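Endo-1,3-beta-glucanase, family GH16 (Zobellia galactanivorans, PDB 5FUI) probably binds laminarin, a beta-1,3-glucan, through this C-terminal family 6 carbohydrate-binding module, which belongs to a marine bacterial laminarinase. Local coordinates at residues A[34-39]-A[123-127]. Residues are numbered along the deposited sequence.
With MG (magnesium ion), chain E; APY (2-aminomethyl-pyridine), chain D; GOL (glycerol), chain B.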
ATOM      1  N   GLU A  34      11.471   8.400  -0.231  1.00 13.07           N
ATOM      2  CA  GLU A  34      10.294   9.097   0.320  1.00 11.77           C
ATOM      3  C   GLU A  34       9.335   8.050   0.865  1.00  9.87           C
ATOM      4  O   GLU A  34       9.369   6.862   0.460  1.00 11.98           O
ATOM      5  CB  GLU A  34       9.571  10.075  -0.728  1.00 11.00           C
ATOM      6  CG  GLU A  34      10.436  11.245  -1.094  1.00 16.84           C
ATOM      7  CD  GLU A  34       9.791  11.959  -2.293  1.00 17.38           C
ATOM      8  OE1 GLU A  34       9.731  11.349  -3.406  1.00 21.53           O
ATOM      9  OE2 GLU A  34       9.294  13.069  -2.096  1.00 22.02           O
ATOM     10  N   ASN A  35       8.440   8.507   1.712  1.00  9.69           N
ATOM     11  CA  ASN A  35       7.231   7.766   2.043  1.00  9.74           C
ATOM     12  C   ASN A  35       6.061   8.652   1.881  1.00 10.85           C
ATOM     13  O   ASN A  35       6.171   9.843   1.788  1.00 11.20           O
ATOM     14  CB  ASN A  35       7.294   7.176   3.486  1.00 10.98           C
ATOM     15  CG  ASN A  35       7.344   8.207   4.585  1.00  9.13           C
ATOM     16  OD1 ASN A  35       8.409   8.588   5.040  1.00 13.20           O
ATOM     17  ND2 ASN A  35       6.207   8.645   5.055  1.00  9.61           N
ATOM     18  N   VAL A  36       4.905   8.029   1.767  1.00  9.78           N
ATOM     19  CA  VAL A  36       3.581   8.760   1.806  1.00 10.50           C
ATOM     20  C   VAL A  36       3.230   8.937   3.270  1.00 10.32           C
ATOM     21  O   VAL A  36       3.223   7.942   4.085  1.00 10.23           O
ATOM     22  CB  VAL A  36       2.503   7.964   1.032  1.00  9.14           C
ATOM     23  CG1 VAL A  36       1.254   8.786   0.923  1.00 12.41           C
ATOM     24  CG2 VAL A  36       3.036   7.738  -0.363  1.00 12.82           C
ATOM     25  N   GLY A  37       2.894  10.196   3.630  1.00 12.05           N
ATOM     26  CA  GLY A  37       2.411  10.519   4.956  1.00 10.96           C
ATOM     27  C   GLY A  37       1.180  11.442   4.892  1.00 10.34           C
ATOM     28  O   GLY A  37       0.660  11.703   3.800  1.00 11.60           O
ATOM     29  N   TYR A  38       0.786  11.901   6.083  1.00 10.44           N
ATOM     30  CA  TYR A  38      -0.368  12.796   6.230  1.00 11.98           C
ATOM     31  C   TYR A  38      -1.594  12.165   5.517  1.00 11.05           C
ATOM     32  O   TYR A  38      -2.380  12.802   4.796  1.00 12.25           O
ATOM     33  CB  TYR A  38      -0.075  14.209   5.666  1.00 12.83           C
ATOM     34  CG  TYR A  38       1.114  14.816   6.378  1.00 15.99           C
ATOM     35  CD1 TYR A  38       0.953  15.333   7.686  1.00 20.79           C
ATOM     36  CD2 TYR A  38       2.402  14.662   5.864  1.00 15.69           C
ATOM     37  CE1 TYR A  38       2.064  15.800   8.426  1.00 23.44           C
ATOM     38  CE2 TYR A  38       3.526  15.187   6.532  1.00 21.08           C
ATOM     39  CZ  TYR A  38       3.354  15.689   7.847  1.00 18.54           C
ATOM     40  OH  TYR A  38       4.508  16.159   8.512  1.00 26.01           O
ATOM     41  N   ILE A  39      -1.809  10.886   5.840  1.00 10.06           N
ATOM     42  CA  ILE A  39      -2.877  10.094   5.276  1.00  9.36           C
ATOM     43  C   ILE A  39      -4.066  10.161   6.244  1.00 10.94           C
ATOM     44  O   ILE A  39      -3.935   9.963   7.440  1.00 13.45           O
ATOM     45  CB  ILE A  39      -2.402   8.622   5.086  1.00 10.49           C
ATOM     46  CG1 ILE A  39      -1.095   8.578   4.258  1.00  8.08           C
ATOM     47  CG2 ILE A  39      -3.570   7.786   4.442  1.00 11.93           C
ATOM     48  CD1 ILE A  39      -0.733   7.125   3.843  1.00 10.18           C
ATOM     49  N   TRP A 123      -1.512   6.659   9.300  1.00 11.29           N
ATOM     50  CA  TRP A 123      -0.484   5.676   8.959  1.00 10.13           C
ATOM     51  C   TRP A 123       0.327   6.191   7.800  1.00  9.85           C
ATOM     52  O   TRP A 123      -0.114   7.109   7.043  1.00  9.92           O
ATOM     53  CB  TRP A 123      -1.100   4.275   8.641  1.00 10.57           C
ATOM     54  CG  TRP A 123      -2.148   4.340   7.525  1.00  9.13           C
ATOM     55  CD1 TRP A 123      -3.455   4.764   7.665  1.00 10.82           C
ATOM     56  CD2 TRP A 123      -1.958   4.026   6.104  1.00  9.04           C
ATOM     57  NE1 TRP A 123      -4.133   4.674   6.446  1.00 10.46           N
ATOM     58  CE2 TRP A 123      -3.220   4.264   5.465  1.00  9.69           C
ATOM     59  CE3 TRP A 123      -0.872   3.579   5.315  1.00 10.84           C
ATOM     60  CZ2 TRP A 123      -3.400   4.074   4.102  1.00  9.04           C
ATOM     61  CZ3 TRP A 123      -1.107   3.334   3.937  1.00 10.48           C
ATOM     62  CH2 TRP A 123      -2.347   3.598   3.367  1.00  9.85           C
ATOM     63  N   ASN A 124       1.585   5.674   7.740  1.00  8.73           N
ATOM     64  CA  ASN A 124       2.531   6.048   6.636  1.00  8.93           C
ATOM     65  C   ASN A 124       2.847   4.813   5.821  1.00  9.22           C
ATOM     66  O   ASN A 124       2.773   3.658   6.390  1.00  8.97           O
ATOM     67  CB  ASN A 124       3.835   6.575   7.186  1.00  9.78           C
ATOM     68  CG  ASN A 124       3.723   7.938   7.892  1.00 10.43           C
ATOM     69  OD1 ASN A 124       4.627   8.263   8.721  1.00 14.10           O
ATOM     70  ND2 ASN A 124       2.689   8.678   7.655  1.00  9.02           N
ATOM     71  N   ILE A 125       3.251   4.955   4.556  1.00  8.84           N
ATOM     72  CA  ILE A 125       3.712   3.795   3.804  1.00  8.54           C
ATOM     73  C   ILE A 125       4.909   4.156   2.911  1.00  9.10           C
ATOM     74  O   ILE A 125       4.911   5.195   2.254  1.00  9.70           O
ATOM     75  CB  ILE A 125       2.524   3.191   2.989  1.00  8.10           C
ATOM     76  CG1 ILE A 125       3.046   2.017   2.176  1.00  8.65           C
ATOM     77  CG2 ILE A 125       1.859   4.299   2.062  1.00 10.82           C
ATOM     78  CD1 ILE A 125       1.914   1.122   1.651  1.00 10.03           C
ATOM     79  N   ASN A 126       5.888   3.260   2.912  1.00  7.98           N
ATOM     80  CA  ASN A 126       7.148   3.447   2.217  1.00  9.02           C
ATOM     81  C   ASN A 126       7.109   2.751   0.815  1.00  9.46           C
ATOM     82  O   ASN A 126       7.428   3.385  -0.230  1.00 11.22           O
ATOM     83  CB  ASN A 126       8.327   2.900   3.074  1.00  9.78           C
ATOM     84  CG  ASN A 126       9.691   3.054   2.430  1.00 12.94           C
ATOM     85  OD1 ASN A 126       9.860   3.728   1.440  1.00 13.89           O
ATOM     86  ND2 ASN A 126      10.706   2.410   3.042  1.00 12.24           N
ATOM     87  N   TRP A 127       6.657   1.490   0.797  1.00  9.81           N
ATOM     88  CA  TRP A 127       6.618   0.736  -0.451  1.00  9.58           C
ATOM     89  C   TRP A 127       5.663  -0.440  -0.267  1.00  8.30           C
ATOM     90  O   TRP A 127       5.203  -0.754   0.815  1.00 10.44           O
ATOM     91  CB  TRP A 127       8.048   0.223  -0.902  1.00 10.66           C
ATOM     92  CG  TRP A 127       8.905  -0.414   0.127  1.00 10.07           C
ATOM     93  CD1 TRP A 127      10.068   0.126   0.699  1.00 10.39           C
ATOM     94  CD2 TRP A 127       8.729  -1.740   0.719  1.00 10.73           C
ATOM     95  NE1 TRP A 127      10.610  -0.794   1.621  1.00 11.85           N
ATOM     96  CE2 TRP A 127       9.860  -1.930   1.654  1.00 10.77           C
ATOM     97  CE3 TRP A 127       7.781  -2.802   0.563  1.00 10.00           C
ATOM     98  CZ2 TRP A 127      10.056  -3.112   2.349  1.00 11.32           C
ATOM     99  CZ3 TRP A 127       7.983  -3.964   1.347  1.00 10.74           C
ATOM    100  CH2 TRP A 127       9.063  -4.099   2.219  1.00 12.09           C
TER
HETATM  101 MG    MG E1386       9.280   4.845  -0.558  1.00 10.89          MG
HETATM  102  N   APY D 133      -0.720  14.021  12.951  1.00 33.20           N
HETATM  103  CM  APY D 133      -0.112  13.920  11.587  1.00 32.31           C
HETATM  104  C2  APY D 133      -1.066  13.295  10.567  1.00 30.77           C
HETATM  105  C3  APY D 133      -1.842  14.163   9.710  1.00 28.59           C
HETATM  106  C4  APY D 133      -2.719  13.600   8.745  1.00 25.84           C
HETATM  107  C5  APY D 133      -2.750  12.153   8.782  1.00 26.28           C
HETATM  108  C6  APY D 133      -2.035  11.330   9.624  1.00 22.81           C
HETATM  109  N1  APY D 133      -1.172  11.894  10.512  1.00 33.07           N
HETATM  110  C1  GOL B 131       4.694  12.936  10.450  1.00 22.99           C
HETATM  111  O1  GOL B 131       5.969  13.358   9.782  1.00 27.53           O
HETATM  112  C2  GOL B 131       3.980  12.223   9.306  1.00 15.51           C
HETATM  113  O2  GOL B 131       4.818  11.090   9.047  1.00 12.70           O
HETATM  114  C3  GOL B 131       2.558  11.826   9.639  1.00 12.88           C
HETATM  115  O3  GOL B 131       1.968  11.067   8.539  1.00 13.72           O
HETATM  116  O   HOH W   1      11.454   5.223  -1.336  1.00 30.25           O
HETATM  117  O   HOH W   2      -0.441   9.643   8.183  1.00 13.55           O
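Ile39, Trp123 and Ile125 bury the most surface where residues 34-39 run beside residues 123-127. Ile39 lays its CD1 over the face of the Trp123 indole, 3.7 Å from the centroid of the six-membered ring and close to the ring normal, a CH-pi contact; its CG2 lies 3.7 Å from Trp123 CE2. Phe73 stacks on the same indole, tying this apolar cluster to strand 72-77. Ile39 CD1 also reaches Ile125 CG2 at 4.2 Å, and Val36 CB packs against that methyl at 3.9 Å, extending the apolar surface.

The backbones meet in a single antiparallel bridge: Val36 N donates to Ile125 O (2.9 Å) and Ile125 N to Val36 O (3.0 Å), a hydrogen-bonded pair between strands running at 149°. On the Gly37 side of the bridge, Asn124 ND2 and Tyr38 N donate to O3 of a glycerol, probably from the crystallisation liquor, at 2.6 and 2.9 Å, while a water links Ile39 N (3.0 Å) to Trp123 O (2.8 Å). At the other end, magnesium is held by Glu34 O at 2.3 Å and by Asn126 O and OD1, both at 2.4 Å; a water, Glu14 and Glu16 complete the site, and Asn126 ND2 is hydrogen-bonded to Glu31.

The bridge thus joins the two-stranded hairpin 25-28/34-37 to strand 124-131 of the four-stranded sheet, within the beta-sandwich characteristic of CBM6 modules, with a magnesium site, probably the counterpart of the structural metal of related modules, at one end and one of two 2-aminomethyl-pyridine pockets, lined by Tyr38 and Ile39 with Asn40 and Gly122, at the other.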